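Local coordinates for protein R-imine reductase (Streptomyces kanamyceticus, PDB 3ZGY) that catalyses the R-selective, NADPH-dependent reduction of an imine substrate, at residues P21-G26 / A74-V79; T105-T110 / V150-P155; D130-A135 / R156-P161. All coordinates share one frame; numbering follows the deposited sequence.

In the fold
From the N terminus the chain lays down strand 22-25, runs through the 47 residues between segments 21-26 and 74-79 and returns beside it at strand 78-81, where contact 1 closes. It then goes on to strand 105-108, which pairs with strand 78-81, so contact 1 passes straight into contact 2. Contacts 2 and 3 cross: strand 130-136 opens contact 3 inside the loop that contact 2 closes at strand 150-153, and helix 156-159 closes contact 3 just after it. All three belong to one mixed sheet of the nucleotide-binding domain. Contact 1 joins neighbouring strands at its middle, contact 2 reaches across strand 130-136, and contact 3 lays a helix on that strand.

Contact 1 of 3, residues P21-G26 / A74-V79; sequences PVTVIG and AASPLV
Pro-21 leads in just before the strand, its ring crossing that of Pro-77 at about a right angle, with CG of Pro-21 3.9 Å from CD of Pro-77. Val-22 starts strand 22-25 on the face it shares with Leu-78. The two side chains lie alongside and point the same way, CG1 of Val-22 resting 3.9 Å from CD2 of Leu-78, and Phe-38 of helix 29-40 also packs on Val-22. Thr-23 carries the polar part of the contact. Its N-H points almost straight at the carbonyl of Leu-78, nearly along the C=O axis, with N to O at 3.0 Å and an angle of 169° at the hydrogen. This is a parallel-strand bond. With chi1 at -72°, OG1 of Thr-23 sits beside its own backbone N, hydrogen-bonded to the carbonyl O of Ala-72 in helix 69-75 and 2.5 Å from OG of Ser-76, probably a further hydrogen bond. OG of Ser-76 also meets a water at 2.8 Å, which makes a weak bond to the carbonyl O of Val-22. Ile-25, on the same face as Thr-23, crosses Val-79 obliquely and touches its CG1 with CD1 at 3.8 Å. Gly-26, the first glycine of a Rossmann-type GxGxxG pattern, then turns the chain with a positive phi into Leu-27 to Met-30, which bind NADP(+). The contact is thus polar at one end and apolar at the other: two buried hydroxyls are satisfied where helix 69-75 gives way to strand 78-81, while toward the cofactor loop the side-chain contact is hydrocarbon, Ile-25 on Val-79.

Contact 2 of 3, residues T105-T110 / V150-P155; sequences TLVNLT and VLLSGP
Leu-109 and Leu-152 both turn CG anti to their own carbonyl carbon, beside the backbone N, with chi1 at -60° and -65°, and each then runs on in extended form to CD1 so that CD2 branches off to the flank. Those two CD2 methyls are what meet. They approach obliquely to 3.6 Å, CD2 of Leu-109 against CD2 of Leu-152, while the nearest backbones remain well apart, with 8.1 Å between CA of Leu-109 and CA of Leu-152. Val-107 keeps CG1 anti to its backbone N, and this methyl comes at about a right angle to within 4.1 Å of CD2 of Leu-152. On the other flank Val-150 offers CG1, 4.2 Å from CD2 of Leu-109. No hydrogen bond joins the two segments: strand 130-136 runs between them, and the apolar side chains reach over it, all of them buried. Leu-151, by contrast, sends its end away from this cluster and packs on Phe-221 of the second subunit.

At the end of the strand, OD1 of Asn-108 accepts from two donors of Thr-110. The hydroxyl OG1 lies in the carbonyl plane at 2.8 Å from OD1 of Asn-108, whereas the backbone N of Thr-110, 3.2 Å from the same oxygen, stands 48° out of that plane. The second bond makes an Asx turn, and ND2 of Asn-108 is taken up by the hydroxyl of Tyr-131, so the amide is held from both ends. This turn leads directly into Ser-111, one of the NADP(+)-binding residues. Parallel strands whose ends break into cofactor-binding turns are typical of the Rossmann fold, here extended by the antiparallel strand 150-153.

Contact 3 of 3, residues D130-A135 / R156-P161; sequences DYLDGA and RSAFDP
A beta-beta-alpha unit at the far part of the Rossmann-type sheet holds this contact: strand 130-136 is followed by its antiparallel neighbour 150-153, and the short helix 156-159 then folds back over strand 130-136. Asp-130 and Leu-132 direct their side chains to the helix, and Ala-158 points its methyl between them. CB of Ala-158 lies 3.7 Å from CB of Asp-130 and 4.0 Å from CD2 of Leu-132, so a small residue lets the helix sit close. The other branch of Leu-132, CD1, comes to 4.0 Å from CB of Phe-159 and stands at the edge of the phenyl ring, near its plane. Phe-159 holds CG anti to its backbone N (chi1 171°), which carries the ring off from the strand to meet the ring of Tyr-175 at a shallow interplanar angle. An alanine in place of Leu-132 would remove both methyl branches and would probably loosen the seat of Ala-158 and Phe-159, as well as the packing on Val-107 and Leu-166.

No hydrogen bond links strand and helix; the polar side chains that bond do so elsewhere. Tyr-131, directed away from the helix, donates its OH to the anti lone pair of OD2 of Asp-133 at 2.6 Å, and the same OD2 also bonds to the hydroxyl of Tyr-86. Two such partners would tend to keep this buried carboxylate charged. On the exposed side, away from the strand, Arg-156 and Asp-160 form a salt bridge: NH1 of Arg-156 lies 2.7 Å from OD1 of Asp-160 and meets its syn lone pair, with OD1 close to the guanidinium plane.

Contact 1 of 3, residues P21-G26 / A74-V79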
# COMPACT_ATOMS: atom_id res chain seq x y z
N PRO D 21 0.18 -39.51 6.32
CA PRO D 21 1.52 -39.23 5.83
C PRO D 21 1.56 -38.17 4.74
O PRO D 21 0.64 -38.09 3.93
CB PRO D 21 2.00 -40.57 5.26
CG PRO D 21 0.84 -41.49 5.26
CD PRO D 21 -0.37 -40.76 5.78
N VAL D 22 2.62 -37.33 4.78
CA VAL D 22 2.84 -36.26 3.83
C VAL D 22 4.32 -36.12 3.44
O VAL D 22 5.17 -36.23 4.29
CB VAL D 22 2.28 -34.89 4.29
CG1 VAL D 22 1.16 -35.05 5.26
CG2 VAL D 22 3.30 -34.06 4.92
N THR D 23 4.58 -35.90 2.15
CA THR D 23 5.90 -35.70 1.62
C THR D 23 6.12 -34.22 1.35
O THR D 23 5.17 -33.49 1.00
CB THR D 23 6.10 -36.53 0.37
OG1 THR D 23 6.19 -37.92 0.76
CG2 THR D 23 7.33 -36.14 -0.38
N VAL D 24 7.36 -33.76 1.58
CA VAL D 24 7.71 -32.38 1.28
C VAL D 24 8.91 -32.43 0.38
O VAL D 24 9.94 -33.00 0.75
CB VAL D 24 8.00 -31.55 2.53
CG1 VAL D 24 8.57 -30.20 2.13
CG2 VAL D 24 6.74 -31.32 3.33
N ILE D 25 8.80 -31.80 -0.78
CA ILE D 25 9.87 -31.81 -1.75
C ILE D 25 10.40 -30.42 -1.95
O ILE D 25 9.66 -29.48 -2.28
CB ILE D 25 9.42 -32.40 -3.07
CG1 ILE D 25 9.32 -33.91 -2.89
CG2 ILE D 25 10.40 -32.08 -4.18
CD1 ILE D 25 8.47 -34.58 -3.93
N GLY D 26 11.70 -30.30 -1.71
CA GLY D 26 12.35 -29.01 -1.71
C GLY D 26 12.52 -28.56 -0.28
O GLY D 26 11.52 -28.38 0.42
N ALA D 74 6.36 -41.81 -3.71
CA ALA D 74 5.75 -43.12 -3.35
C ALA D 74 5.39 -43.23 -1.86
O ALA D 74 4.52 -44.01 -1.49
CB ALA D 74 6.70 -44.23 -3.74
N ALA D 75 6.06 -42.44 -1.02
CA ALA D 75 5.85 -42.48 0.47
C ALA D 75 4.51 -42.01 0.99
O ALA D 75 4.07 -42.51 2.00
CB ALA D 75 6.92 -41.69 1.19
N SER D 76 3.85 -41.07 0.33
CA SER D 76 2.66 -40.48 0.93
C SER D 76 1.57 -40.17 -0.08
O SER D 76 1.84 -39.91 -1.25
CB SER D 76 3.03 -39.15 1.60
OG SER D 76 4.38 -39.12 2.04
N PRO D 77 0.33 -40.20 0.35
CA PRO D 77 -0.75 -39.85 -0.59
C PRO D 77 -0.85 -38.34 -0.85
O PRO D 77 -1.45 -37.93 -1.85
CB PRO D 77 -2.00 -40.37 0.13
CG PRO D 77 -1.70 -40.19 1.56
CD PRO D 77 -0.20 -40.38 1.70
N LEU D 78 -0.26 -37.53 0.03
CA LEU D 78 -0.24 -36.06 -0.12
C LEU D 78 1.19 -35.60 -0.34
O LEU D 78 2.02 -35.85 0.52
CB LEU D 78 -0.72 -35.42 1.15
CG LEU D 78 -0.72 -33.92 1.18
CD1 LEU D 78 -1.66 -33.38 0.12
CD2 LEU D 78 -1.18 -33.42 2.54
N VAL D 79 1.48 -34.95 -1.48
CA VAL D 79 2.83 -34.57 -1.85
C VAL D 79 2.93 -33.06 -1.99
O VAL D 79 2.28 -32.48 -2.84
CB VAL D 79 3.24 -35.17 -3.18
CG1 VAL D 79 4.66 -34.77 -3.57
CG2 VAL D 79 3.19 -36.67 -3.06
O HOH W 1 5.27 -39.57 4.67

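Contact 2 of 3, residues T105-T110 / V150-P155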
# COMPACT_ATOMS: atom_id res chain seq x y z
N THR D 105 -2.39 -36.64 -4.39
CA THR D 105 -2.72 -35.24 -4.48
C THR D 105 -1.45 -34.48 -4.34
O THR D 105 -0.65 -34.72 -3.41
CB THR D 105 -3.62 -34.80 -3.36
OG1 THR D 105 -4.86 -35.44 -3.50
CG2 THR D 105 -3.85 -33.29 -3.41
N LEU D 106 -1.20 -33.65 -5.33
CA LEU D 106 0.02 -32.87 -5.43
C LEU D 106 -0.33 -31.44 -5.13
O LEU D 106 -1.23 -30.88 -5.74
CB LEU D 106 0.60 -32.99 -6.82
CG LEU D 106 1.85 -32.21 -7.15
CD1 LEU D 106 3.00 -32.71 -6.31
CD2 LEU D 106 2.21 -32.40 -8.62
N VAL D 107 0.33 -30.87 -4.13
CA VAL D 107 0.10 -29.45 -3.74
C VAL D 107 1.37 -28.64 -4.01
O VAL D 107 2.44 -28.92 -3.45
CB VAL D 107 -0.25 -29.36 -2.27
CG1 VAL D 107 -0.40 -27.92 -1.89
CG2 VAL D 107 -1.52 -30.11 -1.99
N ASN D 108 1.28 -27.68 -4.90
CA ASN D 108 2.47 -27.01 -5.37
C ASN D 108 2.50 -25.59 -4.91
O ASN D 108 1.80 -24.72 -5.44
CB ASN D 108 2.52 -27.05 -6.87
CG ASN D 108 3.78 -26.43 -7.44
OD1 ASN D 108 4.74 -26.11 -6.73
ND2 ASN D 108 3.76 -26.24 -8.74
N LEU D 109 3.26 -25.35 -3.85
CA LEU D 109 3.27 -24.06 -3.19
C LEU D 109 4.41 -23.15 -3.70
O LEU D 109 4.62 -22.07 -3.15
CB LEU D 109 3.37 -24.27 -1.68
CG LEU D 109 2.23 -25.06 -1.05
CD1 LEU D 109 2.47 -25.18 0.43
CD2 LEU D 109 0.89 -24.41 -1.30
N THR D 110 5.12 -23.60 -4.74
CA THR D 110 6.04 -22.77 -5.49
C THR D 110 5.35 -21.57 -6.07
O THR D 110 4.22 -21.64 -6.55
CB THR D 110 6.66 -23.56 -6.64
OG1 THR D 110 7.17 -24.79 -6.12
CG2 THR D 110 7.78 -22.83 -7.27
N VAL D 150 -1.39 -18.90 3.49
CA VAL D 150 -1.09 -19.87 2.45
C VAL D 150 -2.31 -20.01 1.65
O VAL D 150 -3.35 -20.38 2.18
CB VAL D 150 -0.75 -21.22 3.05
CG1 VAL D 150 -0.45 -22.17 1.93
CG2 VAL D 150 0.45 -21.08 3.96
N LEU D 151 -2.23 -19.62 0.39
CA LEU D 151 -3.40 -19.64 -0.51
C LEU D 151 -3.40 -20.90 -1.34
O LEU D 151 -2.34 -21.42 -1.69
CB LEU D 151 -3.36 -18.44 -1.41
CG LEU D 151 -3.19 -17.11 -0.66
CD1 LEU D 151 -3.06 -15.99 -1.67
CD2 LEU D 151 -4.35 -16.82 0.27
N LEU D 152 -4.58 -21.44 -1.58
CA LEU D 152 -4.69 -22.70 -2.31
C LEU D 152 -5.82 -22.57 -3.31
O LEU D 152 -6.83 -21.97 -3.00
CB LEU D 152 -5.00 -23.83 -1.34
CG LEU D 152 -3.94 -24.15 -0.30
CD1 LEU D 152 -4.46 -25.17 0.67
CD2 LEU D 152 -2.68 -24.71 -0.91
N SER D 153 -5.66 -23.14 -4.49
CA SER D 153 -6.72 -23.08 -5.47
C SER D 153 -6.66 -24.33 -6.30
O SER D 153 -5.60 -24.98 -6.42
CB SER D 153 -6.58 -21.83 -6.34
OG SER D 153 -5.27 -21.78 -6.92
N GLY D 154 -7.82 -24.71 -6.85
CA GLY D 154 -7.99 -26.10 -7.36
C GLY D 154 -9.30 -26.70 -6.93
O GLY D 154 -10.08 -26.09 -6.18
N PRO D 155 -9.60 -27.89 -7.43
CA PRO D 155 -10.95 -28.38 -7.17
C PRO D 155 -11.12 -28.83 -5.72
O PRO D 155 -10.18 -29.38 -5.14
CB PRO D 155 -11.06 -29.54 -8.14
CG PRO D 155 -9.67 -30.00 -8.33
CD PRO D 155 -8.90 -28.72 -8.40

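Contact 3 of 3, residues D130-A135 / R156-P161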
# COMPACT_ATOMS: atom_id res chain seq x y z
N ASP D 130 -4.67 -35.50 -8.46
CA ASP D 130 -5.31 -34.29 -8.07
C ASP D 130 -4.21 -33.23 -7.83
O ASP D 130 -3.10 -33.54 -7.41
CB ASP D 130 -6.04 -34.57 -6.80
CG ASP D 130 -7.28 -35.35 -7.04
OD1 ASP D 130 -8.29 -34.75 -7.53
OD2 ASP D 130 -7.27 -36.55 -6.67
N TYR D 131 -4.55 -31.98 -8.05
CA TYR D 131 -3.56 -30.92 -8.04
C TYR D 131 -4.15 -29.68 -7.42
O TYR D 131 -5.19 -29.20 -7.86
CB TYR D 131 -3.10 -30.59 -9.47
CG TYR D 131 -2.04 -29.53 -9.54
CD1 TYR D 131 -0.72 -29.81 -9.15
CD2 TYR D 131 -2.33 -28.25 -10.01
CE1 TYR D 131 0.27 -28.87 -9.24
CE2 TYR D 131 -1.33 -27.31 -10.09
CZ TYR D 131 -0.05 -27.60 -9.67
OH TYR D 131 0.96 -26.64 -9.70
N LEU D 132 -3.48 -29.18 -6.40
CA LEU D 132 -3.70 -27.82 -5.91
C LEU D 132 -2.50 -26.96 -6.15
O LEU D 132 -1.35 -27.37 -5.97
CB LEU D 132 -3.91 -27.80 -4.42
CG LEU D 132 -5.17 -28.45 -3.92
CD1 LEU D 132 -5.12 -28.38 -2.41
CD2 LEU D 132 -6.40 -27.75 -4.43
N ASP D 133 -2.76 -25.74 -6.58
CA ASP D 133 -1.71 -24.81 -6.79
C ASP D 133 -1.85 -23.78 -5.76
O ASP D 133 -2.95 -23.25 -5.52
CB ASP D 133 -1.76 -24.21 -8.15
CG ASP D 133 -0.46 -23.54 -8.51
OD1 ASP D 133 -0.28 -22.36 -8.04
OD2 ASP D 133 0.35 -24.18 -9.25
N GLY D 134 -0.74 -23.50 -5.08
CA GLY D 134 -0.76 -22.43 -4.07
C GLY D 134 0.36 -21.43 -4.06
O GLY D 134 1.28 -21.46 -4.92
N ALA D 135 0.29 -20.57 -3.08
CA ALA D 135 1.27 -19.48 -2.88
C ALA D 135 1.37 -19.12 -1.39
O ALA D 135 0.37 -19.15 -0.66
CB ALA D 135 0.81 -18.26 -3.65
N ARG D 156 -12.32 -28.66 -5.17
CA ARG D 156 -12.63 -29.14 -3.82
C ARG D 156 -12.27 -30.59 -3.64
O ARG D 156 -11.80 -30.99 -2.60
CB ARG D 156 -14.10 -29.00 -3.53
CG ARG D 156 -14.55 -27.59 -3.19
CD ARG D 156 -14.22 -27.38 -1.75
NE ARG D 156 -14.55 -26.07 -1.26
CZ ARG D 156 -14.25 -25.69 -0.04
NH1 ARG D 156 -13.57 -26.49 0.80
NH2 ARG D 156 -14.63 -24.49 0.36
N SER D 157 -12.50 -31.41 -4.65
CA SER D 157 -12.11 -32.81 -4.54
C SER D 157 -10.65 -33.02 -4.19
O SER D 157 -10.27 -34.09 -3.69
CB SER D 157 -12.43 -33.53 -5.84
OG SER D 157 -11.62 -33.03 -6.87
N ALA D 158 -9.81 -32.06 -4.55
CA ALA D 158 -8.38 -32.17 -4.25
C ALA D 158 -8.08 -31.56 -2.88
O ALA D 158 -7.19 -32.01 -2.20
CB ALA D 158 -7.55 -31.51 -5.31
N PHE D 159 -8.88 -30.59 -2.45
CA PHE D 159 -8.59 -29.92 -1.19
C PHE D 159 -9.25 -30.56 0.02
O PHE D 159 -8.59 -30.83 1.00
CB PHE D 159 -9.00 -28.48 -1.28
CG PHE D 159 -8.93 -27.77 0.03
CD1 PHE D 159 -7.74 -27.52 0.60
CD2 PHE D 159 -10.07 -27.39 0.67
CE1 PHE D 159 -7.66 -26.89 1.84
CE2 PHE D 159 -10.02 -26.75 1.88
CZ PHE D 159 -8.80 -26.50 2.47
N ASP D 160 -10.56 -30.76 -0.04
CA ASP D 160 -11.34 -31.29 1.08
C ASP D 160 -10.69 -32.55 1.75
O ASP D 160 -10.52 -32.57 2.96
CB ASP D 160 -12.78 -31.56 0.65
CG ASP D 160 -13.55 -30.26 0.33
OD1 ASP D 160 -13.14 -29.18 0.77
OD2 ASP D 160 -14.62 -30.31 -0.30
N PRO D 161 -10.34 -33.59 0.99
CA PRO D 161 -9.78 -34.74 1.64
C PRO D 161 -8.51 -34.45 2.47
O PRO D 161 -8.17 -35.27 3.27
CB PRO D 161 -9.39 -35.65 0.48
CG PRO D 161 -10.30 -35.27 -0.62
CD PRO D 161 -10.45 -33.79 -0.47